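Local atomic coordinates of amidohydrolase 3 domain-containing protein (Pyrococcus furiosus, PDB entry 3ICJ), a protein that probably hydrolyses carbon-nitrogen bonds other than peptide bonds, as a zinc-dependent member of the amidohydrolase family whose substrate is not known. Residues H171-L185 against G196-I210. Sequence-based numbering, arbitrary orientation.
Sequences HVAVMNSKMIDLLNL and GIVRERALEESRKII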
ATOM      1  N   HIS A 171       6.659   1.639 -18.993  1.00 41.09           N
ATOM      2  CA  HIS A 171       7.242   2.917 -19.420  1.00 39.69           C
ATOM      3  C   HIS A 171       6.666   3.374 -20.763  1.00 38.54           C
ATOM      4  O   HIS A 171       6.900   4.509 -21.180  1.00 41.07           O
ATOM      5  CB  HIS A 171       8.783   2.854 -19.478  1.00 42.47           C
ATOM      6  CG  HIS A 171       9.422   2.457 -18.182  1.00 46.91           C
ATOM      7  ND1 HIS A 171       9.108   3.056 -16.981  1.00 47.82           N
ATOM      8  CD2 HIS A 171      10.357   1.518 -17.901  1.00 49.10           C
ATOM      9  CE1 HIS A 171       9.817   2.501 -16.015  1.00 51.78           C
ATOM     10  NE2 HIS A 171      10.584   1.565 -16.548  1.00 52.70           N
ATOM     11  N   VAL A 172       5.893   2.496 -21.412  1.00 32.30           N
ATOM     12  CA  VAL A 172       5.285   2.744 -22.744  1.00 36.94           C
ATOM     13  C   VAL A 172       3.851   2.173 -22.756  1.00 37.77           C
ATOM     14  O   VAL A 172       3.584   1.173 -22.080  1.00 41.14           O
ATOM     15  CB  VAL A 172       6.112   2.071 -23.906  1.00 36.09           C
ATOM     16  CG1 VAL A 172       5.486   2.337 -25.286  1.00 31.88           C
ATOM     17  CG2 VAL A 172       7.600   2.504 -23.905  1.00 35.86           C
ATOM     18  N   ALA A 173       2.935   2.789 -23.512  1.00 36.62           N
ATOM     19  CA  ALA A 173       1.609   2.212 -23.714  1.00 34.11           C
ATOM     20  C   ALA A 173       1.133   2.394 -25.153  1.00 38.04           C
ATOM     21  O   ALA A 173       1.557   3.324 -25.823  1.00 39.27           O
ATOM     22  CB  ALA A 173       0.608   2.823 -22.746  1.00 31.10           C
ATOM     23  N   VAL A 174       0.282   1.486 -25.623  1.00 34.97           N
ATOM     24  CA  VAL A 174      -0.387   1.642 -26.920  1.00 39.99           C
ATOM     25  C   VAL A 174      -1.890   1.789 -26.694  1.00 38.52           C
ATOM     26  O   VAL A 174      -2.451   1.184 -25.768  1.00 35.34           O
ATOM     27  CB  VAL A 174      -0.028   0.491 -27.936  1.00 33.04           C
ATOM     28  CG1 VAL A 174      -0.615  -0.864 -27.497  1.00 36.03           C
ATOM     29  CG2 VAL A 174      -0.458   0.844 -29.380  1.00 35.19           C
ATOM     30  N   MET A 175      -2.534   2.610 -27.525  1.00 39.12           N
ATOM     31  CA  MET A 175      -3.979   2.827 -27.434  1.00 43.23           C
ATOM     32  C   MET A 175      -4.635   2.834 -28.825  1.00 46.55           C
ATOM     33  O   MET A 175      -3.947   3.002 -29.841  1.00 44.42           O
ATOM     34  CB  MET A 175      -4.296   4.109 -26.618  1.00 37.36           C
ATOM     35  CG  MET A 175      -3.854   5.438 -27.260  1.00 47.56           C
ATOM     36  SD  MET A 175      -3.932   6.863 -26.126  1.00 37.10           S
ATOM     37  CE  MET A 175      -2.388   6.676 -25.283  1.00 38.06           C
ATOM     38  N   ASN A 176      -5.950   2.623 -28.886  1.00 40.84           N
ATOM     39  CA  ASN A 176      -6.641   2.790 -30.172  1.00 37.84           C
ATOM     40  C   ASN A 176      -7.161   4.226 -30.345  1.00 40.14           C
ATOM     41  O   ASN A 176      -6.917   5.079 -29.474  1.00 35.96           O
ATOM     42  CB  ASN A 176      -7.720   1.720 -30.402  1.00 36.52           C
ATOM     43  CG  ASN A 176      -8.877   1.829 -29.443  1.00 40.52           C
ATOM     44  OD1 ASN A 176      -8.935   2.734 -28.599  1.00 34.03           O
ATOM     45  ND2 ASN A 176      -9.817   0.897 -29.564  1.00 35.65           N
ATOM     46  N   SER A 177      -7.847   4.483 -31.463  1.00 34.64           N
ATOM     47  CA  SER A 177      -8.341   5.823 -31.808  1.00 39.43           C
ATOM     48  C   SER A 177      -9.367   6.389 -30.835  1.00 38.80           C
ATOM     49  O   SER A 177      -9.295   7.575 -30.489  1.00 44.41           O
ATOM     50  CB  SER A 177      -8.905   5.856 -33.234  1.00 31.19           C
ATOM     51  OG  SER A 177      -7.882   5.555 -34.168  1.00 37.89           O
ATOM     52  N   LYS A 178     -10.293   5.538 -30.390  1.00 37.72           N
ATOM     53  CA  LYS A 178     -11.318   5.912 -29.404  1.00 39.32           C
ATOM     54  C   LYS A 178     -10.689   6.450 -28.120  1.00 39.93           C
ATOM     55  O   LYS A 178     -11.105   7.489 -27.601  1.00 36.29           O
ATOM     56  CB  LYS A 178     -12.225   4.721 -29.078  1.00 34.58           C
ATOM     57  CG  LYS A 178     -13.351   4.518 -30.073  1.00 41.81           C
ATOM     58  CD  LYS A 178     -14.384   3.563 -29.530  1.00 41.09           C
ATOM     59  CE  LYS A 178     -15.738   3.773 -30.199  1.00 51.82           C
ATOM     60  NZ  LYS A 178     -15.773   3.207 -31.571  1.00 53.69           N
ATOM     61  N   MET A 179      -9.666   5.749 -27.640  1.00 40.59           N
ATOM     62  CA  MET A 179      -8.924   6.160 -26.463  1.00 37.68           C
ATOM     63  C   MET A 179      -8.159   7.476 -26.710  1.00 39.42           C
ATOM     64  O   MET A 179      -8.170   8.361 -25.859  1.00 35.99           O
ATOM     65  CB  MET A 179      -7.983   5.030 -26.023  1.00 41.63           C
ATOM     66  CG  MET A 179      -7.388   5.186 -24.627  1.00 42.47           C
ATOM     67  SD  MET A 179      -8.580   5.014 -23.271  1.00 39.91           S
ATOM     68  CE  MET A 179      -8.054   6.487 -22.463  1.00 26.58           C
ATOM     69  N   ILE A 180      -7.520   7.606 -27.875  1.00 41.02           N
ATOM     70  CA  ILE A 180      -6.818   8.843 -28.271  1.00 39.05           C
ATOM     71  C   ILE A 180      -7.772  10.050 -28.233  1.00 36.98           C
ATOM     72  O   ILE A 180      -7.412  11.123 -27.716  1.00 34.66           O
ATOM     73  CB  ILE A 180      -6.175   8.710 -29.698  1.00 39.11           C
ATOM     74  CG1 ILE A 180      -4.923   7.839 -29.635  1.00 41.52           C
ATOM     75  CG2 ILE A 180      -5.789  10.071 -30.278  1.00 37.02           C
ATOM     76  CD1 ILE A 180      -4.521   7.228 -30.950  1.00 35.30           C
ATOM     77  N   ASP A 181      -8.987   9.847 -28.752  1.00 37.48           N
ATOM     78  CA  ASP A 181     -10.033  10.881 -28.811  1.00 37.31           C
ATOM     79  C   ASP A 181     -10.484  11.327 -27.417  1.00 38.14           C
ATOM     80  O   ASP A 181     -10.806  12.503 -27.204  1.00 34.46           O
ATOM     81  CB  ASP A 181     -11.256  10.387 -29.609  1.00 39.32           C
ATOM     82  CG  ASP A 181     -10.992  10.266 -31.119  1.00 43.90           C
ATOM     83  OD1 ASP A 181      -9.948  10.752 -31.620  1.00 40.33           O
ATOM     84  OD2 ASP A 181     -11.865   9.693 -31.812  1.00 42.74           O
ATOM     85  N   LEU A 182     -10.517  10.385 -26.476  1.00 38.41           N
ATOM     86  CA  LEU A 182     -10.892  10.701 -25.099  1.00 40.74           C
ATOM     87  C   LEU A 182      -9.805  11.491 -24.368  1.00 39.76           C
ATOM     88  O   LEU A 182     -10.109  12.331 -23.516  1.00 37.86           O
ATOM     89  CB  LEU A 182     -11.255   9.438 -24.312  1.00 38.52           C
ATOM     90  CG  LEU A 182     -12.525   8.652 -24.667  1.00 39.17           C
ATOM     91  CD1 LEU A 182     -12.698   7.505 -23.676  1.00 37.46           C
ATOM     92  CD2 LEU A 182     -13.788   9.530 -24.702  1.00 37.44           C
ATOM     93  N   LEU A 183      -8.545  11.240 -24.713  1.00 37.93           N
ATOM     94  CA  LEU A 183      -7.418  11.886 -24.025  1.00 39.27           C
ATOM     95  C   LEU A 183      -7.155  13.324 -24.458  1.00 40.62           C
ATOM     96  O   LEU A 183      -6.878  14.176 -23.615  1.00 40.64           O
ATOM     97  CB  LEU A 183      -6.130  11.050 -24.148  1.00 37.77           C
ATOM     98  CG  LEU A 183      -6.012   9.769 -23.306  1.00 46.36           C
ATOM     99  CD1 LEU A 183      -4.659   9.138 -23.524  1.00 35.64           C
ATOM    100  CD2 LEU A 183      -6.183  10.041 -21.824  1.00 43.83           C
ATOM    101  N   ASN A 184      -7.236  13.584 -25.764  1.00 41.45           N
ATOM    102  CA  ASN A 184      -6.908  14.891 -26.329  1.00 42.91           C
ATOM    103  C   ASN A 184      -5.532  15.440 -25.918  1.00 43.99           C
ATOM    104  O   ASN A 184      -5.416  16.608 -25.536  1.00 42.18           O
ATOM    105  CB  ASN A 184      -8.014  15.910 -26.027  1.00 48.14           C
ATOM    106  CG  ASN A 184      -8.925  16.127 -27.203  1.00 59.18           C
ATOM    107  OD1 ASN A 184      -9.044  17.244 -27.701  1.00 67.21           O
ATOM    108  ND2 ASN A 184      -9.552  15.054 -27.681  1.00 64.82           N
ATOM    109  N   LEU A 185      -4.507  14.588 -25.990  1.00 36.66           N
ATOM    110  CA  LEU A 185      -3.132  14.967 -25.641  1.00 39.79           C
ATOM    111  C   LEU A 185      -2.565  15.983 -26.620  1.00 42.22           C
ATOM    112  O   LEU A 185      -2.862  15.922 -27.810  1.00 35.72           O
ATOM    113  CB  LEU A 185      -2.217  13.744 -25.671  1.00 42.97           C
ATOM    114  CG  LEU A 185      -2.483  12.555 -24.756  1.00 39.42           C
ATOM    115  CD1 LEU A 185      -1.592  11.421 -25.222  1.00 46.66           C
ATOM    116  CD2 LEU A 185      -2.225  12.921 -23.297  1.00 50.32           C
ATOM    117  N   GLY A 196      -0.439   5.562 -31.921  1.00 29.89           N
ATOM    118  CA  GLY A 196      -1.125   5.534 -30.629  1.00 35.32           C
ATOM    119  C   GLY A 196      -0.195   5.132 -29.494  1.00 35.66           C
ATOM    120  O   GLY A 196      -0.640   4.573 -28.492  1.00 38.41           O
ATOM    121  N   ILE A 197       1.098   5.408 -29.658  1.00 28.32           N
ATOM    122  CA  ILE A 197       2.098   5.018 -28.670  1.00 38.31           C
ATOM    123  C   ILE A 197       2.523   6.227 -27.811  1.00 36.82           C
ATOM    124  O   ILE A 197       2.836   7.292 -28.343  1.00 39.85           O
ATOM    125  CB  ILE A 197       3.302   4.287 -29.360  1.00 34.08           C
ATOM    126  CG1 ILE A 197       2.885   2.860 -29.747  1.00 33.56           C
ATOM    127  CG2 ILE A 197       4.573   4.315 -28.483  1.00 33.12           C
ATOM    128  CD1 ILE A 197       3.811   2.155 -30.718  1.00 34.44           C
ATOM    129  N   VAL A 198       2.549   6.047 -26.499  1.00 32.87           N
ATOM    130  CA  VAL A 198       3.024   7.082 -25.589  1.00 33.97           C
ATOM    131  C   VAL A 198       4.198   6.650 -24.718  1.00 39.47           C
ATOM    132  O   VAL A 198       4.301   5.505 -24.326  1.00 38.03           O
ATOM    133  CB  VAL A 198       1.911   7.618 -24.677  1.00 38.80           C
ATOM    134  CG1 VAL A 198       0.932   8.451 -25.460  1.00 36.32           C
ATOM    135  CG2 VAL A 198       1.223   6.490 -23.966  1.00 32.84           C
ATOM    136  N   ARG A 199       5.074   7.597 -24.426  1.00 36.39           N
ATOM    137  CA  ARG A 199       6.278   7.346 -23.656  1.00 42.33           C
ATOM    138  C   ARG A 199       6.401   8.383 -22.555  1.00 38.31           C
ATOM    139  O   ARG A 199       5.787   9.424 -22.624  1.00 32.34           O
ATOM    140  CB  ARG A 199       7.511   7.432 -24.554  1.00 38.23           C
ATOM    141  CG  ARG A 199       7.570   6.380 -25.620  1.00 48.13           C
ATOM    142  CD  ARG A 199       8.690   6.631 -26.601  1.00 45.81           C
ATOM    143  NE  ARG A 199       8.459   7.817 -27.404  1.00 38.20           N
ATOM    144  CZ  ARG A 199       7.852   7.817 -28.582  1.00 47.12           C
ATOM    145  NH1 ARG A 199       7.409   6.689 -29.107  1.00 35.51           N
ATOM    146  NH2 ARG A 199       7.690   8.951 -29.230  1.00 35.84           N
ATOM    147  N   GLU A 200       7.219   8.086 -21.553  1.00 35.30           N
ATOM    148  CA  GLU A 200       7.694   9.086 -20.612  1.00 40.76           C
ATOM    149  C   GLU A 200       6.603  10.032 -20.144  1.00 40.38           C
ATOM    150  O   GLU A 200       5.655   9.611 -19.516  1.00 42.22           O
ATOM    151  CB  GLU A 200       8.879   9.857 -21.182  1.00 41.46           C
ATOM    152  CG  GLU A 200      10.093   9.007 -21.404  1.00 42.06           C
ATOM    153  CD  GLU A 200      11.288   9.790 -21.914  1.00 52.62           C
ATOM    154  OE1 GLU A 200      11.252  11.032 -21.891  1.00 59.90           O
ATOM    155  OE2 GLU A 200      12.271   9.158 -22.334  1.00 49.88           O
ATOM    156  N   ARG A 201       6.755  11.315 -20.460  1.00 43.07           N
ATOM    157  CA  ARG A 201       5.869  12.343 -19.930  1.00 48.28           C
ATOM    158  C   ARG A 201       4.424  12.099 -20.352  1.00 45.56           C
ATOM    159  O   ARG A 201       3.504  12.207 -19.541  1.00 47.10           O
ATOM    160  CB  ARG A 201       6.323  13.730 -20.392  1.00 49.84           C
ATOM    161  CG  ARG A 201       7.277  14.423 -19.432  1.00 58.63           C
ATOM    162  CD  ARG A 201       8.087  13.413 -18.635  1.00 66.02           C
ATOM    163  NE  ARG A 201       8.047  13.690 -17.202  1.00 76.93           N
ATOM    164  CZ  ARG A 201       8.387  12.814 -16.262  1.00 78.10           C
ATOM    165  NH1 ARG A 201       8.794  11.598 -16.603  1.00 74.99           N
ATOM    166  NH2 ARG A 201       8.319  13.152 -14.982  1.00 74.08           N
ATOM    167  N   ALA A 202       4.234  11.767 -21.624  1.00 43.51           N
ATOM    168  CA  ALA A 202       2.908  11.759 -22.223  1.00 39.88           C
ATOM    169  C   ALA A 202       2.109  10.582 -21.721  1.00 37.15           C
ATOM    170  O   ALA A 202       0.901  10.630 -21.638  1.00 37.39           O
ATOM    171  CB  ALA A 202       3.002  11.732 -23.712  1.00 39.64           C
ATOM    172  N   LEU A 203       2.816   9.528 -21.371  1.00 35.26           N
ATOM    173  CA  LEU A 203       2.223   8.386 -20.673  1.00 40.46           C
ATOM    174  C   LEU A 203       1.770   8.746 -19.246  1.00 39.39           C
ATOM    175  O   LEU A 203       0.656   8.404 -18.851  1.00 38.37           O
ATOM    176  CB  LEU A 203       3.189   7.193 -20.642  1.00 40.54           C
ATOM    177  CG  LEU A 203       2.834   6.006 -19.734  1.00 41.15           C
ATOM    178  CD1 LEU A 203       1.543   5.307 -20.149  1.00 35.07           C
ATOM    179  CD2 LEU A 203       3.942   5.024 -19.763  1.00 42.20           C
ATOM    180  N   GLU A 204       2.639   9.415 -18.489  1.00 33.80           N
ATOM    181  CA  GLU A 204       2.292   9.973 -17.173  1.00 37.09           C
ATOM    182  C   GLU A 204       1.056  10.874 -17.225  1.00 32.72           C
ATOM    183  O   GLU A 204       0.157  10.731 -16.405  1.00 35.80           O
ATOM    184  CB  GLU A 204       3.461  10.759 -16.582  1.00 37.23           C
ATOM    185  CG  GLU A 204       4.554   9.918 -15.951  1.00 52.10           C
ATOM    186  CD  GLU A 204       5.793  10.741 -15.594  1.00 66.00           C
ATOM    187  OE1 GLU A 204       5.656  11.943 -15.266  1.00 69.22           O
ATOM    188  OE2 GLU A 204       6.913  10.186 -15.647  1.00 66.93           O
ATOM    189  N   GLU A 205       1.024  11.791 -18.193  1.00 39.81           N
ATOM    190  CA  GLU A 205      -0.139  12.661 -18.445  1.00 40.07           C
ATOM    191  C   GLU A 205      -1.399  11.877 -18.872  1.00 39.92           C
ATOM    192  O   GLU A 205      -2.502  12.195 -18.422  1.00 37.11           O
ATOM    193  CB  GLU A 205       0.223  13.758 -19.465  1.00 38.57           C
ATOM    194  CG  GLU A 205      -0.947  14.503 -20.127  1.00 44.02           C
ATOM    195  CD  GLU A 205      -1.484  15.701 -19.328  1.00 57.42           C
ATOM    196  OE1 GLU A 205      -2.038  16.619 -19.971  1.00 62.09           O
ATOM    197  OE2 GLU A 205      -1.366  15.740 -18.079  1.00 56.31           O
ATOM    198  N   SER A 206      -1.223  10.859 -19.720  1.00 38.57           N
ATOM    199  CA  SER A 206      -2.307   9.931 -20.087  1.00 36.59           C
ATOM    200  C   SER A 206      -2.945   9.290 -18.859  1.00 36.07           C
ATOM    201  O   SER A 206      -4.170   9.272 -18.757  1.00 33.02           O
ATOM    202  CB  SER A 206      -1.824   8.812 -21.025  1.00 35.30           C
ATOM    203  OG  SER A 206      -1.483   9.308 -22.306  1.00 41.90           O
ATOM    204  N   ARG A 207      -2.111   8.781 -17.959  1.00 37.14           N
ATOM    205  CA  ARG A 207      -2.545   8.190 -16.708  1.00 33.85           C
ATOM    206  C   ARG A 207      -3.332   9.206 -15.892  1.00 37.51           C
ATOM    207  O   ARG A 207      -4.378   8.898 -15.372  1.00 34.13           O
ATOM    208  CB  ARG A 207      -1.335   7.762 -15.889  1.00 45.79           C
ATOM    209  CG  ARG A 207      -0.757   6.411 -16.191  1.00 48.99           C
ATOM    210  CD  ARG A 207       0.130   5.995 -15.023  1.00 64.81           C
ATOM    211  NE  ARG A 207       1.148   5.001 -15.332  1.00 71.41           N
ATOM    212  CZ  ARG A 207       2.430   5.277 -15.542  1.00 80.91           C
ATOM    213  NH1 ARG A 207       2.861   6.531 -15.526  1.00 83.64           N
ATOM    214  NH2 ARG A 207       3.291   4.295 -15.787  1.00 78.37           N
ATOM    215  N   LYS A 208      -2.797  10.412 -15.773  1.00 35.57           N
ATOM    216  CA  LYS A 208      -3.411  11.479 -14.979  1.00 33.73           C
ATOM    217  C   LYS A 208      -4.813  11.794 -15.510  1.00 35.95           C
ATOM    218  O   LYS A 208      -5.763  11.882 -14.723  1.00 31.81           O
ATOM    219  CB  LYS A 208      -2.522  12.728 -14.978  1.00 33.75           C
ATOM    220  CG  LYS A 208      -3.080  13.932 -14.211  1.00 35.36           C
ATOM    221  CD  LYS A 208      -2.310  15.212 -14.537  1.00 49.49           C
ATOM    222  CE  LYS A 208      -1.367  15.605 -13.420  1.00 51.80           C
ATOM    223  NZ  LYS A 208      -2.102  16.367 -12.372  1.00 53.31           N
ATOM    224  N   ILE A 209      -4.935  11.924 -16.839  1.00 34.08           N
ATOM    225  CA  ILE A 209      -6.219  12.223 -17.483  1.00 36.90           C
ATOM    226  C   ILE A 209      -7.217  11.065 -17.307  1.00 34.89           C
ATOM    227  O   ILE A 209      -8.392  11.285 -17.001  1.00 37.75           O
ATOM    228  CB  ILE A 209      -6.057  12.621 -18.986  1.00 35.86           C
ATOM    229  CG1 ILE A 209      -5.321  13.968 -19.114  1.00 37.90           C
ATOM    230  CG2 ILE A 209      -7.415  12.741 -19.654  1.00 33.31           C
ATOM    231  CD1 ILE A 209      -4.734  14.246 -20.513  1.00 38.58           C
ATOM    232  N   ILE A 210      -6.731   9.841 -17.472  1.00 32.73           N
ATOM    233  CA  ILE A 210      -7.534   8.644 -17.216  1.00 33.29           C
ATOM    234  C   ILE A 210      -8.098   8.626 -15.783  1.00 34.65           C
ATOM    235  O   ILE A 210      -9.310   8.465 -15.580  1.00 34.38           O
ATOM    236  CB  ILE A 210      -6.727   7.360 -17.529  1.00 32.82           C
ATOM    237  CG1 ILE A 210      -6.611   7.186 -19.043  1.00 31.11           C
ATOM    238  CG2 ILE A 210      -7.390   6.122 -16.874  1.00 30.14           C
ATOM    239  CD1 ILE A 210      -5.494   6.250 -19.503  1.00 37.88           C
TER
HETATM  240  O   HOH W   1       9.065   5.970 -21.254  1.00 51.81           O
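Strands 172-175 and 197-199 run antiparallel, with Ala173 and Val198 as a hydrogen-bonded pair: Ala173 N gives to Val198 O at 3.1 Å and Val198 N returns to Ala173 O at 3.0 Å. Beyond them Met175 N donates to Gly196 O at 2.9 Å. Gly196 and Ile197 both face Asp192 in a G1 beta bulge, which suits a glycine with positive phi; a beta carbon there would run into Met175 O. On one face of the sheet, Ile197 meets Val172 CG1 with CG2 and Val174 CG2 with CG1. The other face is roofed by helices 177-183 and 200-210, whose axes cross at 79°. Met175 bends at chi3 (83°), bringing CE to 3.8 Å from Val198 CG1, while Leu203 CD1 covers Ala173 CB. Leu185 drives its fork between sheet and helix, CD1 3.9 Å from Val198 CG1 and CD2 3.8 Å from Glu205 CG; shortening this residue to an alanine is likely to open a gap between Val198 and Ser206 and uncover Glu205 CG. Leu183 CD1 lies 3.4 Å from Ser206 OG, a hydroxyl that donates a hydrogen bond to Ala202 O. Leu183 CD2 rests on Ile209 CG2, and the Met179 side chain crosses that of Ile210 at about a right angle, CE against CG1. A water accepts from Glu200 N and donates to His171 O. Phe164 of strand 163-167 extends this core, a two-layer alpha/beta packing of helices on one face of a mixed sheet, away from the two zinc ions.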